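Side-chain contacts in phosphoribosylformylglycinamidine cyclo-ligase (Thermus thermophilus HB8, PDB 5AVM), which probably catalyses the ATP-dependent ring closure of formylglycinamidine ribonucleotide to 5-aminoimidazole ribonucleotide in de novo purine biosynthesis: residues N188-I193 with E215-P220; Q200-P205 with E211-A216. One frame throughout, in Å; residues are numbered along the deposited sequence.

Interaction 1: residues N188-I193 with E215-P220; sequences NGYSLI and EALLRP. With SO4 (sulfate ion), chain L.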
loop_
_atom_site.group_PDB
_atom_site.type_symbol
_atom_site.label_atom_id
_atom_site.label_comp_id
_atom_site.label_asym_id
_atom_site.label_seq_id
_atom_site.Cartn_x
_atom_site.Cartn_y
_atom_site.Cartn_z
ATOM N N ASN B 188 12.708 -11.416 -4.126
ATOM C CA ASN B 188 13.012 -11.679 -2.731
ATOM C C ASN B 188 14.455 -12.159 -2.622
ATOM O O ASN B 188 14.933 -12.890 -3.488
ATOM C CB ASN B 188 12.051 -12.722 -2.149
ATOM C CG ASN B 188 10.715 -12.118 -1.723
ATOM O OD1 ASN B 188 10.620 -11.452 -0.689
ATOM N ND2 ASN B 188 9.681 -12.344 -2.524
ATOM N N GLY B 189 15.144 -11.720 -1.568
ATOM C CA GLY B 189 16.522 -12.122 -1.344
ATOM C C GLY B 189 17.555 -11.240 -2.014
ATOM O O GLY B 189 18.732 -11.591 -2.084
ATOM N N TYR B 190 17.134 -10.085 -2.509
ATOM C CA TYR B 190 18.077 -9.214 -3.164
ATOM C C TYR B 190 19.008 -8.482 -2.217
ATOM O O TYR B 190 19.877 -7.730 -2.658
ATOM C CB TYR B 190 17.351 -8.228 -4.070
ATOM C CG TYR B 190 16.967 -8.846 -5.392
ATOM C CD1 TYR B 190 15.899 -9.746 -5.484
ATOM C CD2 TYR B 190 17.690 -8.559 -6.549
ATOM C CE1 TYR B 190 15.564 -10.342 -6.696
ATOM C CE2 TYR B 190 17.363 -9.149 -7.764
ATOM C CZ TYR B 190 16.299 -10.037 -7.828
ATOM O OH TYR B 190 15.963 -10.599 -9.035
ATOM N N SER B 191 18.835 -8.691 -0.917
ATOM C CA SER B 191 19.720 -8.057 0.051
ATOM C C SER B 191 20.967 -8.940 0.123
ATOM O O SER B 191 22.103 -8.451 0.201
ATOM C CB SER B 191 19.061 -7.983 1.422
ATOM O OG SER B 191 19.971 -7.435 2.359
ATOM N N LEU B 192 20.738 -10.250 0.102
ATOM C CA LEU B 192 21.823 -11.216 0.130
ATOM C C LEU B 192 22.567 -11.023 -1.183
ATOM O O LEU B 192 23.795 -10.937 -1.204
ATOM C CB LEU B 192 21.260 -12.644 0.241
ATOM C CG LEU B 192 22.229 -13.832 0.333
ATOM C CD1 LEU B 192 23.451 -13.468 1.168
ATOM C CD2 LEU B 192 21.513 -15.023 0.944
ATOM N N ILE B 193 21.802 -10.920 -2.268
ATOM C CA ILE B 193 22.345 -10.724 -3.613
ATOM C C ILE B 193 23.247 -9.494 -3.742
ATOM O O ILE B 193 24.364 -9.596 -4.242
ATOM C CB ILE B 193 21.203 -10.614 -4.658
ATOM C CG1 ILE B 193 20.577 -11.989 -4.889
ATOM C CG2 ILE B 193 21.721 -10.034 -5.953
ATOM C CD1 ILE B 193 19.285 -11.951 -5.680
ATOM N N GLU B 215 21.487 -8.615 -16.442
ATOM C CA GLU B 215 20.414 -9.292 -17.153
ATOM C C GLU B 215 19.758 -10.431 -16.386
ATOM O O GLU B 215 18.533 -10.567 -16.393
ATOM C CB GLU B 215 20.936 -9.807 -18.494
ATOM C CG GLU B 215 21.035 -8.728 -19.542
ATOM C CD GLU B 215 19.698 -8.060 -19.777
ATOM O OE1 GLU B 215 18.758 -8.755 -20.216
ATOM O OE2 GLU B 215 19.584 -6.845 -19.513
ATOM N N ALA B 216 20.571 -11.245 -15.725
ATOM C CA ALA B 216 20.054 -12.382 -14.983
ATOM C C ALA B 216 19.435 -12.033 -13.636
ATOM O O ALA B 216 18.536 -12.733 -13.168
ATOM C CB ALA B 216 21.159 -13.408 -14.792
ATOM N N LEU B 217 19.907 -10.951 -13.020
ATOM C CA LEU B 217 19.415 -10.531 -11.708
ATOM C C LEU B 217 18.249 -9.551 -11.763
ATOM O O LEU B 217 17.493 -9.425 -10.795
ATOM C CB LEU B 217 20.558 -9.907 -10.905
ATOM C CG LEU B 217 21.027 -10.600 -9.625
ATOM C CD1 LEU B 217 21.316 -12.060 -9.879
ATOM C CD2 LEU B 217 22.273 -9.887 -9.120
ATOM N N LEU B 218 18.111 -8.861 -12.892
ATOM C CA LEU B 218 17.037 -7.889 -13.073
ATOM C C LEU B 218 15.857 -8.408 -13.898
ATOM O O LEU B 218 14.874 -7.691 -14.100
ATOM C CB LEU B 218 17.586 -6.595 -13.691
ATOM C CG LEU B 218 18.481 -5.775 -12.751
ATOM C CD1 LEU B 218 18.917 -4.492 -13.439
ATOM C CD2 LEU B 218 17.723 -5.454 -11.473
ATOM N N ARG B 219 15.951 -9.649 -14.373
ATOM C CA ARG B 219 14.858 -10.247 -15.132
ATOM C C ARG B 219 13.631 -10.153 -14.229
ATOM O O ARG B 219 13.638 -10.642 -13.091
ATOM C CB ARG B 219 15.162 -11.710 -15.465
ATOM C CG ARG B 219 14.039 -12.425 -16.200
ATOM C CD ARG B 219 14.595 -13.530 -17.078
ATOM N NE ARG B 219 15.360 -12.995 -18.212
ATOM C CZ ARG B 219 16.575 -13.412 -18.561
ATOM N NH1 ARG B 219 17.177 -14.372 -17.863
ATOM N NH2 ARG B 219 17.190 -12.870 -19.604
ATOM N N PRO B 220 12.562 -9.513 -14.720
ATOM C CA PRO B 220 11.327 -9.344 -13.953
ATOM C C PRO B 220 10.720 -10.589 -13.301
ATOM O O PRO B 220 10.891 -11.713 -13.774
ATOM C CB PRO B 220 10.379 -8.710 -14.970
ATOM C CG PRO B 220 11.310 -7.925 -15.852
ATOM C CD PRO B 220 12.442 -8.896 -16.055
HETATM S S SO4 L . 14.547 -8.365 -0.201
HETATM O O1 SO4 L . 15.819 -7.746 0.200
HETATM O O2 SO4 L . 13.420 -7.465 0.144
HETATM O O3 SO4 L . 14.553 -8.607 -1.655
HETATM O O4 SO4 L . 14.391 -9.654 0.502
#
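The phenol oxygen of Tyr190 is held by two partners: its OH donates to the backbone O of Leu217, 2.6 Å away, and Lys66 NZ also hydrogen-bonds to it. The donor stands 25° out of the carbonyl plane of Leu217, and that oxygen also lies at the edge of the ring, near its plane. CG lies anti to the carbonyl carbon (chi1 -80°), which sends the ring out toward 215-220, while CD1 of Ile193, three residues on, lies 3.7 Å above one face, over the ring centre. Alongside, CG2 of Ile193 passes CD2 of Leu217 at 3.2 Å, tight for two methyl groups; beta-branched Ile193 reaches both neighbours at once, one branch to the ring and the other to the leucine. A phenylalanine here would probably leave the Leu217 carbonyl without its donor and take one of the partners of Lys66 away. At the other end of the tyrosine, Gly189 N and Tyr190 N donate to O4 and O3 of a sulfate, probably from the crystallisation liquor, at 3.0 and 3.1 Å, as a helix N terminus suits an anion. Gly189 is the N-cap, with backbone angles that favour glycine. The contact joins the start of helix 190-196 to the C-terminal part of helix 213-218, with Leu69 of helix 66-72 touching Tyr190 and Leu217, and helix 275-283 offering Leu279 to Ile193 and Val275 to Leu217.

Interaction 2: residues Q200-P205 with E211-A216; sequences QDLSAP and ESLKEA
Leu202 and Leu213 make the close-packed part of this contact, their side chains crossing at about a right angle with CD2 of Leu202 3.8 Å from CD1 of Leu213. Leucine suits both places, since the branched ends let one methyl of each meet across the crossing. The same CD1 methyl also meets CB of Gln200, and Val197 touches both leucines while Tyr278 of helix 275-283 touches Leu213, so the pair has further neighbours beyond the two segments. Beside it the backbone is tied down: Lys214 N donates to Leu202 O at 2.8 Å. The bond is nearly straight, with an N-H...O angle of 165°. Ser212 packs by its CB, which lies 3.2 Å from Ala204 O. Its OG, held between the backbone N and the carbonyl carbon (chi1 64°), is turned back to the helix that follows and accepts a weak capping bond from Glu215 N; a short hydroxyl side chain is a natural N-cap.

The outer side is looser. The aliphatic end of Lys214 runs over Ser203: a bend at chi3 (-55°) swings CE to 3.8 Å from Ser203 CB, and NZ comes to a similar distance from that carbon, without a polar bond between the two side chains. Ser203 instead donates from OG to Asp201 OD1 at 2.9 Å, met from above the carboxylate plane, within the type I turn 201-204. Gln200, Asp201 and Ser203 are all exposed.

A greasy inner side and a polar outer one thus share the contact: Leu213 is buried and Leu202 covers it from the turn, whereas the backbone bond from Lys214 uses an N-H of the first helical turn, which has no helical carbonyl before it, to fasten the turn to the helix start.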
loop_
_atom_site.group_PDB
_atom_site.type_symbol
_atom_site.label_atom_id
_atom_site.label_comp_id
_atom_site.label_asym_id
_atom_site.label_seq_id
_atom_site.Cartn_x
_atom_site.Cartn_y
_atom_site.Cartn_z
ATOM N N GLN B 200 31.206 -6.524 -8.293
ATOM C CA GLN B 200 31.380 -7.239 -9.557
ATOM C C GLN B 200 30.960 -6.327 -10.706
ATOM O O GLN B 200 30.370 -5.264 -10.482
ATOM C CB GLN B 200 30.519 -8.507 -9.581
ATOM C CG GLN B 200 30.702 -9.456 -8.393
ATOM C CD GLN B 200 32.017 -10.231 -8.425
ATOM O OE1 GLN B 200 32.325 -10.926 -9.398
ATOM N NE2 GLN B 200 32.791 -10.123 -7.348
ATOM N N ASP B 201 31.272 -6.736 -11.933
ATOM C CA ASP B 201 30.899 -5.966 -13.114
ATOM C C ASP B 201 29.567 -6.527 -13.585
ATOM O O ASP B 201 29.511 -7.390 -14.465
ATOM C CB ASP B 201 31.957 -6.110 -14.213
ATOM C CG ASP B 201 31.704 -5.185 -15.399
ATOM O OD1 ASP B 201 31.080 -4.118 -15.204
ATOM O OD2 ASP B 201 32.146 -5.511 -16.523
ATOM N N LEU B 202 28.496 -6.030 -12.973
ATOM C CA LEU B 202 27.143 -6.476 -13.276
ATOM C C LEU B 202 26.860 -6.483 -14.770
ATOM O O LEU B 202 26.061 -7.286 -15.254
ATOM C CB LEU B 202 26.130 -5.588 -12.542
ATOM C CG LEU B 202 26.298 -5.504 -11.017
ATOM C CD1 LEU B 202 25.268 -4.555 -10.440
ATOM C CD2 LEU B 202 26.149 -6.879 -10.395
ATOM N N SER B 203 27.531 -5.601 -15.502
ATOM C CA SER B 203 27.339 -5.506 -16.946
ATOM C C SER B 203 28.227 -6.453 -17.762
ATOM O O SER B 203 28.096 -6.536 -18.985
ATOM C CB SER B 203 27.557 -4.059 -17.405
ATOM O OG SER B 203 28.794 -3.546 -16.938
ATOM N N ALA B 204 29.116 -7.174 -17.081
ATOM C CA ALA B 204 30.023 -8.109 -17.746
ATOM C C ALA B 204 29.395 -9.487 -17.912
ATOM O O ALA B 204 28.760 -10.012 -16.989
ATOM C CB ALA B 204 31.317 -8.232 -16.958
ATOM N N PRO B 205 29.568 -10.094 -19.097
ATOM C CA PRO B 205 29.028 -11.422 -19.408
ATOM C C PRO B 205 29.562 -12.507 -18.469
ATOM O O PRO B 205 30.713 -12.456 -18.037
ATOM C CB PRO B 205 29.472 -11.642 -20.857
ATOM C CG PRO B 205 29.518 -10.248 -21.412
ATOM C CD PRO B 205 30.185 -9.488 -20.290
ATOM N N GLU B 211 24.404 -14.878 -20.066
ATOM C CA GLU B 211 24.131 -13.450 -20.042
ATOM C C GLU B 211 24.907 -12.891 -18.858
ATOM O O GLU B 211 25.634 -13.633 -18.193
ATOM C CB GLU B 211 22.637 -13.209 -19.836
ATOM C CG GLU B 211 22.145 -13.538 -18.431
ATOM C CD GLU B 211 20.655 -13.805 -18.384
ATOM O OE1 GLU B 211 19.909 -13.132 -19.123
ATOM O OE2 GLU B 211 20.228 -14.681 -17.606
ATOM N N SER B 212 24.742 -11.598 -18.586
ATOM C CA SER B 212 25.443 -10.950 -17.474
ATOM C C SER B 212 24.658 -10.980 -16.163
ATOM O O SER B 212 23.528 -11.476 -16.107
ATOM C CB SER B 212 25.749 -9.496 -17.825
ATOM O OG SER B 212 24.553 -8.754 -17.988
ATOM N N LEU B 213 25.264 -10.451 -15.105
ATOM C CA LEU B 213 24.587 -10.403 -13.820
ATOM C C LEU B 213 23.385 -9.466 -13.925
ATOM O O LEU B 213 22.284 -9.796 -13.487
ATOM C CB LEU B 213 25.541 -9.915 -12.728
ATOM C CG LEU B 213 26.462 -10.982 -12.147
ATOM C CD1 LEU B 213 27.454 -10.345 -11.189
ATOM C CD2 LEU B 213 25.626 -12.032 -11.438
ATOM N N LYS B 214 23.602 -8.294 -14.515
ATOM C CA LYS B 214 22.535 -7.312 -14.685
ATOM C C LYS B 214 21.295 -7.986 -15.287
ATOM O O LYS B 214 20.205 -7.950 -14.714
ATOM C CB LYS B 214 23.009 -6.186 -15.613
ATOM C CG LYS B 214 21.996 -5.068 -15.838
ATOM C CD LYS B 214 22.322 -4.262 -17.102
ATOM C CE LYS B 214 23.743 -3.695 -17.088
ATOM N NZ LYS B 214 24.065 -2.963 -18.341
ATOM N N GLU B 215 21.487 -8.615 -16.442
ATOM C CA GLU B 215 20.414 -9.292 -17.153
ATOM C C GLU B 215 19.758 -10.431 -16.386
ATOM O O GLU B 215 18.533 -10.567 -16.393
ATOM C CB GLU B 215 20.936 -9.807 -18.494
ATOM C CG GLU B 215 21.035 -8.728 -19.542
ATOM C CD GLU B 215 19.698 -8.060 -19.777
ATOM O OE1 GLU B 215 18.758 -8.755 -20.216
ATOM O OE2 GLU B 215 19.584 -6.845 -19.513
ATOM N N ALA B 216 20.571 -11.245 -15.725
ATOM C CA ALA B 216 20.054 -12.382 -14.983
ATOM C C ALA B 216 19.435 -12.033 -13.636
ATOM O O ALA B 216 18.536 -12.733 -13.168
ATOM C CB ALA B 216 21.159 -13.408 -14.792
#

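Along the chain, the first segment of interaction 1 leads into helix 190-196, which runs into the loop holding 200-205. Interaction 2 then closes a short loop, five residues lying between its segments, where the chain returns to begin helix 213-218; interaction 1 closes a longer one at the C-terminal part of that helix. The smaller loop therefore nests within the larger, and the two contacts share Glu215 and Ala216, their centres 11 Å apart. A salt bridge between Arg219 NH2 and Glu211 OE1, 2.8 Å, links them directly. Together they tie the start and C-terminal part of helix 213-218 to the preceding helix and its loop, all within the C-terminal AIR synthase domain.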